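Local coordinates for protein putative oxidoreductase molybdopterin-binding subunit (Sulfolobus tokodaii, PDB 4ZOH) that binds a molybdenum-bearing pterin cytosine dinucleotide and probably forms the active-site subunit of an oxidoreductase of the aldehyde oxidase and xanthine dehydrogenase family, at residues T481-R485 against G669-A673; F215-I220 against Q329-G333; S409-T415 against T565-H571. All blocks are in the same frame, centred on the assembly; numbering follows the deposited sequence.

In the fold
Interaction 1 lies between the other two. Its centre is about 11 Å from that of interaction 2 and about 12 Å from that of interaction 3. Interactions 2 and 3 have centres about 19 Å apart and do not touch. Interaction 2 closes before the others open along the chain. The segments of interactions 1 and 3 then alternate: 409-415, 481-485, 565-571, 669-673. Interactions 1 and 2 are both made of loops on the pterin cytosine dinucleotide, near the molybdenum. Interaction 3 joins strands 405-412 and 568-577, neighbours in a four-stranded mixed sheet. Interaction 1 touches both others, meeting 409-415 and 565-571 mainly where these lie beyond their strands. The pocket thus combines distant parts of one chain.

Interaction 1 (T481-R485 against G669-A673); sequences TWGSR and GIGEA. With MCN (pterin cytosine dinucleotide), chain D.
The backbone of 481-485 turns sharply beside 669-673, with G483 and S484 both at positive phi (49° and 45°) and the CA atoms of S484 and G669 4.6 Å apart. Where the two backbones come together, the S484 carbonyl O receives a CA-H...O contact from G669 CA. A side chain at G669 would clash with this oxygen.

The main polar bond runs from S484 OG to E672 OE1, at 2.9 Å. OE1 accepts it on its anti lone pair, turned away from the other carboxylate oxygen. S484 places its OG beside its own backbone N (chi1 -54°), and this faces the hydroxyl toward the glutamate. OE1 also forms a salt bridge with R336, and OE2 accepts from G333 N. The carboxylate is thus fixed at both oxygens. It lies alongside the dithiolene, with E672 CD 3.2 Å from MCN S8'. The nearest atom of the E672 side chain is about 3 Å from the molybdenum. This is consistent with the active-site glutamate of the xanthine dehydrogenase family.

Backbone amides of both segments hold the diphosphate. I670 N and G671 N both donate to MCN O2A, at 2.8 and 2.9 Å. R485 N gives a weak bond to MCN O1B. A CB on G671 would run into MCN C9'. I670 CG2 packs on the cytosine at MCN C6, 3.5 Å away.

Both segments are loops that lead into helices. Segment 481-485 follows strand 465-468 and precedes helix 486-512. Segment 669-673 follows strand 651-655 and ends where helix 673-688 begins.

Interaction 2 (F215-I220 against Q329-G333); sequences FGSKII and QSYRG. With MCN (pterin cytosine dinucleotide), chain D.
F215 turns its ring to the side of its own backbone N (chi1 -52°), and R332 runs out extended with CG opposite its N (chi1 -162°), which brings R332 NH1 to the edge of the F215 ring, 3.6 Å from CE1. The two residues are also joined through the backbone. R332 N donates to F215 O at 3.0 Å, from above the carbonyl plane. Y331 CA adds a CA-H...O contact to the same oxygen, and Y331 CE1 packs on F215 CB.

One face of the F215 ring lies against the pterin, with CE1 3.3 Å from MCN C4'. F215 N donates to MCN O4' at 2.9 Å. The R332 guanidinium puts one face over MCN N8'. Its NE and NH1 are held by G671 O and Q613 OE1, which fixes its rotation. With an alanine in place of F215, the pterin would probably lose its aromatic cover and R332 NH1 the ring edge beside it.

The segment 215-220 contains a type I turn from G216 to I219 in a short glycine-containing loop of the molybdopterin-binding fold, near the molybdenum. G216 lies so close to S330 O that a CB would clash.

At the far end Q329 NE2 donates to S217 O at 3.0 Å, with that oxygen near the amide plane. A water bridges NE2 and G216 O. Q329 OE1 accepts from G253 N, so both ends of the amide are used. The I220 and Q329 side chains cross at about a right angle, with I220 CD1 3.6 Å from Q329 NE2. I219 CD1 rests on S330 CB, 3.9 Å away.

Interaction 3 (S409-T415 against T565-H571); sequences SSYIEIT and TTPYGVH
G569 O is gripped twice by the facing strand, by Y411 N at 3.0 Å and by S410 OG at 3.1 Å. The hydroxyl comes from above the carbonyl plane, and the amide lies closer to it. S410 reaches the oxygen because OG stands anti to its backbone N (chi1 -167°).

Strands 409-412 and 568-571 run antiparallel. S409 with H571 and Y411 with G569 are hydrogen-bonded pairs. S410 with V570 and I412 with Y568 are non-hydrogen-bonded pairs.

The Y411 ring folds back over the opposite backbone (chi1 77°). One face lies on the Y568-G569 peptide, with CE2 3.3 Å from G569 N. A CB at G569 would be tight against CE2. The ring edge also points to the face of H571 in an offset edge-to-face pair, centroids 5.5 Å apart and planes at 87°. H571 is held at both nitrogens, by Y588 and D592. On the sheet face shared by I412 and Y568, I412 CD1 packs on Y568 CB.

Beyond the strands, E413 CG meets P567 CG at 3.5 Å, and T415 CG2 packs against P567 CD. T415 OG1 donates to T565 O at 3.0 Å, and T415 N adds a weak bond to the same oxygen. The hydroxyl also pairs with G669 N of the cofactor loop.

E413 OE1 takes a bond from I414 N and forms a salt bridge with R336. This arginine lies between two carboxylates, E413 just past the strand and E672 beside the molybdenum, so E413 is likely to help position it.

Interaction 1 (T481-R485 against G669-A673)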
loop_
_atom_site.group_PDB
_atom_site.type_symbol
_atom_site.label_atom_id
_atom_site.label_comp_id
_atom_site.label_asym_id
_atom_site.label_seq_id
_atom_site.Cartn_x
_atom_site.Cartn_y
_atom_site.Cartn_z
ATOM N N THR A 481 20.004 -6.430 -12.782
ATOM C CA THR A 481 19.749 -6.768 -14.175
ATOM C C THR A 481 20.285 -5.641 -15.013
ATOM O O THR A 481 19.807 -4.532 -14.968
ATOM C CB THR A 481 18.225 -7.041 -14.436
ATOM O OG1 THR A 481 17.865 -8.275 -13.789
ATOM C CG2 THR A 481 17.874 -7.093 -15.939
ATOM N N TRP A 482 21.357 -5.978 -15.732
ATOM C CA TRP A 482 22.128 -5.110 -16.662
ATOM C C TRP A 482 23.285 -5.994 -17.207
ATOM O O TRP A 482 23.471 -7.118 -16.745
ATOM C CB TRP A 482 22.700 -3.859 -15.962
ATOM C CG TRP A 482 23.425 -4.146 -14.633
ATOM C CD1 TRP A 482 24.578 -4.902 -14.449
ATOM C CD2 TRP A 482 23.001 -3.741 -13.306
ATOM N NE1 TRP A 482 24.897 -4.943 -13.086
ATOM C CE2 TRP A 482 23.958 -4.222 -12.383
ATOM C CE3 TRP A 482 21.933 -2.963 -12.820
ATOM C CZ2 TRP A 482 23.878 -3.939 -10.998
ATOM C CZ3 TRP A 482 21.851 -2.719 -11.452
ATOM C CH2 TRP A 482 22.827 -3.176 -10.563
ATOM N N GLY A 483 24.067 -5.506 -18.165
ATOM C CA GLY A 483 25.162 -6.311 -18.764
ATOM C C GLY A 483 24.763 -7.733 -19.223
ATOM O O GLY A 483 25.615 -8.651 -19.199
ATOM N N SER A 484 23.481 -7.917 -19.592
ATOM C CA SER A 484 22.974 -9.166 -20.145
ATOM C C SER A 484 23.500 -10.331 -19.325
ATOM O O SER A 484 24.047 -11.320 -19.844
ATOM C CB SER A 484 23.342 -9.245 -21.608
ATOM O OG SER A 484 22.877 -8.073 -22.313
ATOM N N ARG A 485 23.295 -10.201 -18.023
ATOM C CA ARG A 485 23.858 -11.103 -17.038
ATOM C C ARG A 485 22.801 -11.935 -16.373
ATOM O O ARG A 485 23.111 -12.914 -15.710
ATOM C CB ARG A 485 24.634 -10.272 -15.940
ATOM C CG ARG A 485 23.709 -9.529 -14.939
ATOM C CD ARG A 485 24.474 -8.484 -14.065
ATOM N NE ARG A 485 25.422 -9.138 -13.166
ATOM C CZ ARG A 485 25.075 -9.805 -12.052
ATOM N NH1 ARG A 485 23.791 -9.835 -11.692
ATOM N NH2 ARG A 485 25.997 -10.426 -11.286
ATOM N N GLY A 669 24.682 -13.897 -22.641
ATOM C CA GLY A 669 23.652 -12.910 -22.752
ATOM C C GLY A 669 23.290 -12.469 -24.136
ATOM O O GLY A 669 24.170 -12.288 -25.022
ATOM N N ILE A 670 21.996 -12.215 -24.323
ATOM C CA ILE A 670 21.498 -11.655 -25.557
ATOM C C ILE A 670 20.762 -10.321 -25.344
ATOM O O ILE A 670 20.341 -9.637 -26.331
ATOM C CB ILE A 670 20.489 -12.682 -26.207
ATOM C CG1 ILE A 670 20.267 -12.342 -27.709
ATOM C CG2 ILE A 670 19.123 -12.644 -25.451
ATOM C CD1 ILE A 670 19.651 -13.445 -28.575
ATOM N N GLY A 671 20.566 -9.909 -24.079
ATOM C CA GLY A 671 19.741 -8.660 -23.840
ATOM C C GLY A 671 20.177 -7.494 -24.679
ATOM O O GLY A 671 19.334 -6.659 -25.109
ATOM N N GLU A 672 21.488 -7.424 -24.938
ATOM C CA GLU A 672 22.056 -6.256 -25.653
ATOM C C GLU A 672 22.483 -6.408 -27.114
ATOM O O GLU A 672 22.545 -5.422 -27.801
ATOM C CB GLU A 672 23.179 -5.562 -24.788
ATOM C CG GLU A 672 22.605 -5.010 -23.486
ATOM C CD GLU A 672 23.660 -4.647 -22.425
ATOM O OE1 GLU A 672 24.291 -5.552 -21.849
ATOM O OE2 GLU A 672 23.899 -3.430 -22.224
ATOM N N ALA A 673 22.764 -7.658 -27.531
ATOM C CA ALA A 673 23.255 -8.106 -28.878
ATOM C C ALA A 673 22.506 -7.500 -30.070
ATOM O O ALA A 673 23.115 -6.907 -30.990
ATOM C CB ALA A 673 23.230 -9.652 -28.894
HETATM N N1 MCN D . 17.834 -15.759 -22.839
HETATM C C2 MCN D . 17.826 -17.126 -23.063
HETATM N N3 MCN D . 18.969 -17.801 -23.403
HETATM C C4 MCN D . 20.148 -17.076 -23.530
HETATM C C5 MCN D . 20.170 -15.700 -23.309
HETATM C C6 MCN D . 19.006 -15.029 -22.934
HETATM O O2 MCN D . 16.805 -17.814 -22.962
HETATM N N4 MCN D . 21.236 -17.740 -23.856
HETATM C "C1'" MCN D . 16.568 -15.131 -22.455
HETATM C C2D MCN D . 16.459 -15.091 -20.929
HETATM O "O2'" MCN D . 15.777 -16.188 -20.401
HETATM C "C3'" MCN D . 15.593 -13.881 -20.697
HETATM C C4D MCN D . 16.241 -12.949 -21.635
HETATM O O4D MCN D . 16.541 -13.776 -22.841
HETATM O "O3'" MCN D . 14.267 -14.072 -21.049
HETATM C "C5'" MCN D . 17.394 -12.634 -20.701
HETATM O "O5'" MCN D . 18.371 -12.026 -21.324
HETATM P PA MCN D . 19.845 -11.819 -20.672
HETATM O O1A MCN D . 20.225 -12.594 -19.510
HETATM O O2A MCN D . 20.625 -11.892 -21.955
HETATM O O3A MCN D . 19.651 -10.171 -20.372
HETATM P PB MCN D . 18.979 -9.636 -19.005
HETATM O O1B MCN D . 20.090 -9.505 -17.975
HETATM O O2B MCN D . 17.790 -10.360 -18.547
HETATM O O3B MCN D . 18.505 -8.271 -19.507
HETATM C C10 MCN D . 19.315 -7.064 -19.459
HETATM C "C9'" MCN D . 19.303 -6.363 -20.795
HETATM C "C8'" MCN D . 19.862 -5.041 -20.741
HETATM S "S8'" MCN D . 21.480 -4.795 -20.101
HETATM C "C7'" MCN D . 19.236 -3.960 -21.284
HETATM S "S7'" MCN D . 19.973 -2.338 -21.359
HETATM C "C6'" MCN D . 17.965 -4.070 -21.974
HETATM C C7 MCN D . 17.694 -5.558 -22.378
HETATM O "O9'" MCN D . 17.948 -6.344 -21.231
HETATM N "N5'" MCN D . 16.852 -3.474 -21.236
HETATM C C4A MCN D . 15.521 -3.924 -21.344
HETATM N "N8'" MCN D . 16.264 -5.729 -22.780
HETATM C C4B MCN D . 15.250 -5.057 -22.163
HETATM N "N1'" MCN D . 14.010 -5.514 -22.354
HETATM C "C2'" MCN D . 12.999 -4.923 -21.722
HETATM N "N2'" MCN D . 11.791 -5.410 -21.915
HETATM N "N3'" MCN D . 13.173 -3.775 -20.881
HETATM C "C4'" MCN D . 14.467 -3.237 -20.692
HETATM O "O4'" MCN D . 14.631 -2.215 -19.964
HETATM O O HOH W 1 24.036 -3.209 -19.128
#

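Interaction 2 (F215-I220 against Q329-G333)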
loop_
_atom_site.group_PDB
_atom_site.type_symbol
_atom_site.label_atom_id
_atom_site.label_comp_id
_atom_site.label_asym_id
_atom_site.label_seq_id
_atom_site.Cartn_x
_atom_site.Cartn_y
_atom_site.Cartn_z
ATOM N N PHE A 215 16.463 0.086 -20.023
ATOM C CA PHE A 215 17.449 0.049 -21.146
ATOM C C PHE A 215 18.735 0.765 -20.705
ATOM O O PHE A 215 19.385 1.414 -21.509
ATOM C CB PHE A 215 16.868 0.653 -22.428
ATOM C CG PHE A 215 15.533 0.053 -22.794
ATOM C CD1 PHE A 215 15.458 -1.225 -23.357
ATOM C CD2 PHE A 215 14.326 0.746 -22.523
ATOM C CE1 PHE A 215 14.212 -1.783 -23.692
ATOM C CE2 PHE A 215 13.084 0.172 -22.837
ATOM C CZ PHE A 215 13.011 -1.101 -23.415
ATOM N N GLY A 216 19.021 0.659 -19.388
ATOM C CA GLY A 216 20.266 1.092 -18.821
ATOM C C GLY A 216 20.036 2.392 -18.070
ATOM O O GLY A 216 20.745 2.667 -17.188
ATOM N N SER A 217 18.980 3.126 -18.389
ATOM C CA SER A 217 18.680 4.396 -17.776
ATOM C C SER A 217 18.380 4.407 -16.261
ATOM O O SER A 217 18.308 5.511 -15.715
ATOM C CB SER A 217 17.576 5.105 -18.541
ATOM O OG SER A 217 16.332 4.597 -18.164
ATOM N N LYS A 218 18.173 3.228 -15.621
ATOM C CA LYS A 218 17.724 3.119 -14.223
ATOM C C LYS A 218 18.722 2.272 -13.370
ATOM O O LYS A 218 18.407 1.788 -12.259
ATOM C CB LYS A 218 16.266 2.588 -14.123
ATOM C CG LYS A 218 15.217 3.552 -14.731
ATOM C CD LYS A 218 13.812 2.921 -14.905
ATOM C CE LYS A 218 12.908 3.844 -15.691
ATOM N NZ LYS A 218 11.497 3.274 -15.745
ATOM N N ILE A 219 19.914 2.046 -13.921
ATOM C CA ILE A 219 20.976 1.429 -13.112
ATOM C C ILE A 219 21.397 2.346 -11.942
ATOM O O ILE A 219 21.353 1.946 -10.773
ATOM C CB ILE A 219 22.239 1.128 -13.947
ATOM C CG1 ILE A 219 21.896 0.179 -15.105
ATOM C CG2 ILE A 219 23.349 0.565 -13.015
ATOM C CD1 ILE A 219 23.140 -0.104 -16.004
ATOM N N ILE A 220 21.754 3.590 -12.288
ATOM C CA ILE A 220 22.282 4.509 -11.303
ATOM C C ILE A 220 21.140 4.998 -10.418
ATOM O O ILE A 220 19.947 4.908 -10.809
ATOM C CB ILE A 220 22.978 5.719 -12.002
ATOM C CG1 ILE A 220 21.987 6.634 -12.762
ATOM C CG2 ILE A 220 24.097 5.188 -12.895
ATOM C CD1 ILE A 220 22.647 7.901 -13.301
ATOM N N GLN A 329 24.821 8.143 -19.521
ATOM C CA GLN A 329 24.682 6.875 -18.767
ATOM C C GLN A 329 24.655 5.684 -19.694
ATOM O O GLN A 329 24.463 5.818 -20.869
ATOM C CB GLN A 329 23.289 6.773 -18.110
ATOM C CG GLN A 329 22.786 7.954 -17.378
ATOM C CD GLN A 329 21.329 7.753 -16.933
ATOM O OE1 GLN A 329 20.452 8.580 -17.242
ATOM N NE2 GLN A 329 21.074 6.662 -16.258
ATOM N N SER A 330 24.685 4.503 -19.116
ATOM C CA SER A 330 24.504 3.262 -19.867
ATOM C C SER A 330 23.202 3.399 -20.657
ATOM O O SER A 330 22.148 3.818 -20.126
ATOM C CB SER A 330 24.348 2.100 -18.944
ATOM O OG SER A 330 25.589 1.554 -18.601
ATOM N N TYR A 331 23.293 3.044 -21.937
ATOM C CA TYR A 331 22.120 2.684 -22.749
ATOM C C TYR A 331 22.428 1.356 -23.443
ATOM O O TYR A 331 23.577 1.153 -23.942
ATOM C CB TYR A 331 21.816 3.725 -23.765
ATOM C CG TYR A 331 20.728 3.378 -24.766
ATOM C CD1 TYR A 331 19.422 3.028 -24.319
ATOM C CD2 TYR A 331 20.972 3.388 -26.114
ATOM C CE1 TYR A 331 18.381 2.795 -25.204
ATOM C CE2 TYR A 331 19.960 3.134 -27.021
ATOM C CZ TYR A 331 18.651 2.839 -26.560
ATOM O OH TYR A 331 17.617 2.574 -27.430
ATOM N N ARG A 332 21.416 0.466 -23.449
ATOM C CA ARG A 332 21.447 -0.832 -24.089
ATOM C C ARG A 332 22.690 -1.155 -24.922
ATOM O O ARG A 332 22.851 -0.639 -26.015
ATOM C CB ARG A 332 20.148 -1.058 -24.907
ATOM C CG ARG A 332 19.963 -2.573 -25.204
ATOM C CD ARG A 332 18.658 -2.824 -25.958
ATOM N NE ARG A 332 18.303 -4.267 -25.963
ATOM C CZ ARG A 332 17.030 -4.705 -26.001
ATOM N NH1 ARG A 332 16.050 -3.807 -26.028
ATOM N NH2 ARG A 332 16.742 -6.016 -25.939
ATOM N N GLY A 333 23.563 -1.974 -24.359
ATOM C CA GLY A 333 24.886 -2.273 -24.900
ATOM C C GLY A 333 26.063 -1.556 -24.194
ATOM O O GLY A 333 27.143 -2.092 -24.153
HETATM N N1 MCN D . 17.834 -15.759 -22.839
HETATM C C2 MCN D . 17.826 -17.126 -23.063
HETATM N N3 MCN D . 18.969 -17.801 -23.403
HETATM C C4 MCN D . 20.148 -17.076 -23.530
HETATM C C5 MCN D . 20.170 -15.700 -23.309
HETATM C C6 MCN D . 19.006 -15.029 -22.934
HETATM O O2 MCN D . 16.805 -17.814 -22.962
HETATM N N4 MCN D . 21.236 -17.740 -23.856
HETATM C "C1'" MCN D . 16.568 -15.131 -22.455
HETATM C C2D MCN D . 16.459 -15.091 -20.929
HETATM O "O2'" MCN D . 15.777 -16.188 -20.401
HETATM C "C3'" MCN D . 15.593 -13.881 -20.697
HETATM C C4D MCN D . 16.241 -12.949 -21.635
HETATM O O4D MCN D . 16.541 -13.776 -22.841
HETATM O "O3'" MCN D . 14.267 -14.072 -21.049
HETATM C "C5'" MCN D . 17.394 -12.634 -20.701
HETATM O "O5'" MCN D . 18.371 -12.026 -21.324
HETATM P PA MCN D . 19.845 -11.819 -20.672
HETATM O O1A MCN D . 20.225 -12.594 -19.510
HETATM O O2A MCN D . 20.625 -11.892 -21.955
HETATM O O3A MCN D . 19.651 -10.171 -20.372
HETATM P PB MCN D . 18.979 -9.636 -19.005
HETATM O O1B MCN D . 20.090 -9.505 -17.975
HETATM O O2B MCN D . 17.790 -10.360 -18.547
HETATM O O3B MCN D . 18.505 -8.271 -19.507
HETATM C C10 MCN D . 19.315 -7.064 -19.459
HETATM C "C9'" MCN D . 19.303 -6.363 -20.795
HETATM C "C8'" MCN D . 19.862 -5.041 -20.741
HETATM S "S8'" MCN D . 21.480 -4.795 -20.101
HETATM C "C7'" MCN D . 19.236 -3.960 -21.284
HETATM S "S7'" MCN D . 19.973 -2.338 -21.359
HETATM C "C6'" MCN D . 17.965 -4.070 -21.974
HETATM C C7 MCN D . 17.694 -5.558 -22.378
HETATM O "O9'" MCN D . 17.948 -6.344 -21.231
HETATM N "N5'" MCN D . 16.852 -3.474 -21.236
HETATM C C4A MCN D . 15.521 -3.924 -21.344
HETATM N "N8'" MCN D . 16.264 -5.729 -22.780
HETATM C C4B MCN D . 15.250 -5.057 -22.163
HETATM N "N1'" MCN D . 14.010 -5.514 -22.354
HETATM C "C2'" MCN D . 12.999 -4.923 -21.722
HETATM N "N2'" MCN D . 11.791 -5.410 -21.915
HETATM N "N3'" MCN D . 13.173 -3.775 -20.881
HETATM C "C4'" MCN D . 14.467 -3.237 -20.692
HETATM O "O4'" MCN D . 14.631 -2.215 -19.964
HETATM O O HOH W 2 22.433 4.410 -15.637
#

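Interaction 3 (S409-T415 against T565-H571)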
loop_
_atom_site.group_PDB
_atom_site.type_symbol
_atom_site.label_atom_id
_atom_site.label_comp_id
_atom_site.label_asym_id
_atom_site.label_seq_id
_atom_site.Cartn_x
_atom_site.Cartn_y
_atom_site.Cartn_z
ATOM N N SER A 409 26.668 -7.014 -40.914
ATOM C CA SER A 409 27.722 -6.751 -39.954
ATOM C C SER A 409 27.834 -7.960 -39.059
ATOM O O SER A 409 26.906 -8.775 -38.900
ATOM C CB SER A 409 27.507 -5.396 -39.165
ATOM O OG SER A 409 26.474 -5.569 -38.214
ATOM N N SER A 410 29.007 -8.107 -38.504
ATOM C CA SER A 410 29.246 -9.182 -37.626
ATOM C C SER A 410 29.652 -8.568 -36.261
ATOM O O SER A 410 30.252 -7.485 -36.233
ATOM C CB SER A 410 30.363 -9.960 -38.203
ATOM O OG SER A 410 30.368 -11.141 -37.494
ATOM N N TYR A 411 29.266 -9.195 -35.156
ATOM C CA TYR A 411 29.526 -8.583 -33.888
ATOM C C TYR A 411 30.087 -9.647 -32.995
ATOM O O TYR A 411 29.878 -10.857 -33.204
ATOM C CB TYR A 411 28.222 -7.929 -33.289
ATOM C CG TYR A 411 27.284 -8.940 -32.709
ATOM C CD1 TYR A 411 27.420 -9.357 -31.392
ATOM C CD2 TYR A 411 26.282 -9.589 -33.538
ATOM C CE1 TYR A 411 26.589 -10.358 -30.863
ATOM C CE2 TYR A 411 25.423 -10.557 -33.007
ATOM C CZ TYR A 411 25.569 -10.927 -31.684
ATOM O OH TYR A 411 24.778 -11.909 -31.142
ATOM N N ILE A 412 30.811 -9.191 -31.985
ATOM C CA ILE A 412 31.114 -10.030 -30.815
ATOM C C ILE A 412 30.862 -9.108 -29.595
ATOM O O ILE A 412 30.765 -7.907 -29.798
ATOM C CB ILE A 412 32.531 -10.621 -30.894
ATOM C CG1 ILE A 412 32.703 -11.666 -29.803
ATOM C CG2 ILE A 412 33.611 -9.532 -30.998
ATOM C CD1 ILE A 412 33.556 -12.870 -30.135
ATOM N N GLU A 413 30.706 -9.653 -28.380
ATOM C CA GLU A 413 30.021 -8.937 -27.352
ATOM C C GLU A 413 30.464 -9.506 -26.035
ATOM O O GLU A 413 30.970 -10.636 -26.013
ATOM C CB GLU A 413 28.470 -8.994 -27.632
ATOM C CG GLU A 413 27.445 -9.046 -26.491
ATOM C CD GLU A 413 27.312 -7.738 -25.712
ATOM O OE1 GLU A 413 28.303 -6.906 -25.735
ATOM O OE2 GLU A 413 26.229 -7.549 -25.059
ATOM N N ILE A 414 30.320 -8.722 -24.942
ATOM C CA ILE A 414 30.762 -9.168 -23.595
ATOM C C ILE A 414 29.563 -9.157 -22.669
ATOM O O ILE A 414 28.833 -8.211 -22.661
ATOM C CB ILE A 414 31.970 -8.335 -23.052
ATOM C CG1 ILE A 414 31.816 -6.841 -23.407
ATOM C CG2 ILE A 414 33.278 -8.879 -23.660
ATOM C CD1 ILE A 414 32.812 -5.863 -22.732
ATOM N N THR A 415 29.372 -10.206 -21.881
ATOM C CA THR A 415 28.129 -10.303 -21.108
ATOM C C THR A 415 28.426 -11.059 -19.847
ATOM O O THR A 415 29.502 -11.661 -19.747
ATOM C CB THR A 415 27.036 -11.138 -21.875
ATOM O OG1 THR A 415 27.380 -12.529 -21.800
ATOM C CG2 THR A 415 26.823 -10.652 -23.330
ATOM N N THR A 565 31.535 -13.833 -20.614
ATOM C CA THR A 565 31.324 -14.753 -21.729
ATOM C C THR A 565 30.863 -13.986 -22.962
ATOM O O THR A 565 30.119 -12.986 -22.851
ATOM C CB THR A 565 30.345 -15.854 -21.344
ATOM O OG1 THR A 565 30.409 -16.924 -22.293
ATOM C CG2 THR A 565 28.875 -15.319 -21.214
ATOM N N THR A 566 31.319 -14.425 -24.143
ATOM C CA THR A 566 31.208 -13.592 -25.365
ATOM C C THR A 566 30.321 -14.232 -26.471
ATOM O O THR A 566 30.761 -15.200 -27.103
ATOM C CB THR A 566 32.618 -13.290 -25.944
ATOM O OG1 THR A 566 33.273 -14.547 -26.262
ATOM C CG2 THR A 566 33.496 -12.454 -24.914
ATOM N N PRO A 567 29.048 -13.744 -26.677
ATOM C CA PRO A 567 28.289 -14.235 -27.856
ATOM C C PRO A 567 28.767 -13.469 -29.062
ATOM O O PRO A 567 29.458 -12.458 -28.907
ATOM C CB PRO A 567 26.847 -13.815 -27.545
ATOM C CG PRO A 567 27.012 -12.534 -26.762
ATOM C CD PRO A 567 28.201 -12.852 -25.843
ATOM N N TYR A 568 28.349 -13.906 -30.243
ATOM C CA TYR A 568 28.747 -13.297 -31.510
ATOM C C TYR A 568 27.667 -13.647 -32.533
ATOM O O TYR A 568 26.889 -14.593 -32.341
ATOM C CB TYR A 568 30.137 -13.866 -31.969
ATOM C CG TYR A 568 30.148 -15.394 -32.076
ATOM C CD1 TYR A 568 29.948 -16.036 -33.320
ATOM C CD2 TYR A 568 30.295 -16.200 -30.936
ATOM C CE1 TYR A 568 29.959 -17.433 -33.399
ATOM C CE2 TYR A 568 30.277 -17.585 -31.006
ATOM C CZ TYR A 568 30.091 -18.198 -32.247
ATOM O OH TYR A 568 30.039 -19.569 -32.317
ATOM N N GLY A 569 27.605 -12.907 -33.631
ATOM C CA GLY A 569 26.750 -13.328 -34.710
ATOM C C GLY A 569 26.882 -12.476 -35.921
ATOM O O GLY A 569 27.741 -11.607 -35.971
ATOM N N VAL A 570 26.037 -12.740 -36.923
ATOM C CA VAL A 570 26.028 -11.947 -38.155
ATOM C C VAL A 570 24.556 -11.565 -38.448
ATOM O O VAL A 570 23.666 -12.415 -38.296
ATOM C CB VAL A 570 26.753 -12.703 -39.330
ATOM C CG1 VAL A 570 26.208 -14.141 -39.491
ATOM C CG2 VAL A 570 26.552 -11.971 -40.652
ATOM N N HIS A 571 24.316 -10.311 -38.857
ATOM C CA HIS A 571 22.996 -9.803 -39.047
ATOM C C HIS A 571 23.056 -9.217 -40.421
ATOM O O HIS A 571 24.130 -8.858 -40.881
ATOM C CB HIS A 571 22.597 -8.706 -37.998
ATOM C CG HIS A 571 22.325 -9.263 -36.617
ATOM N ND1 HIS A 571 21.414 -8.685 -35.739
ATOM C CD2 HIS A 571 22.842 -10.341 -35.965
ATOM C CE1 HIS A 571 21.331 -9.446 -34.654
ATOM N NE2 HIS A 571 22.224 -10.419 -34.730
#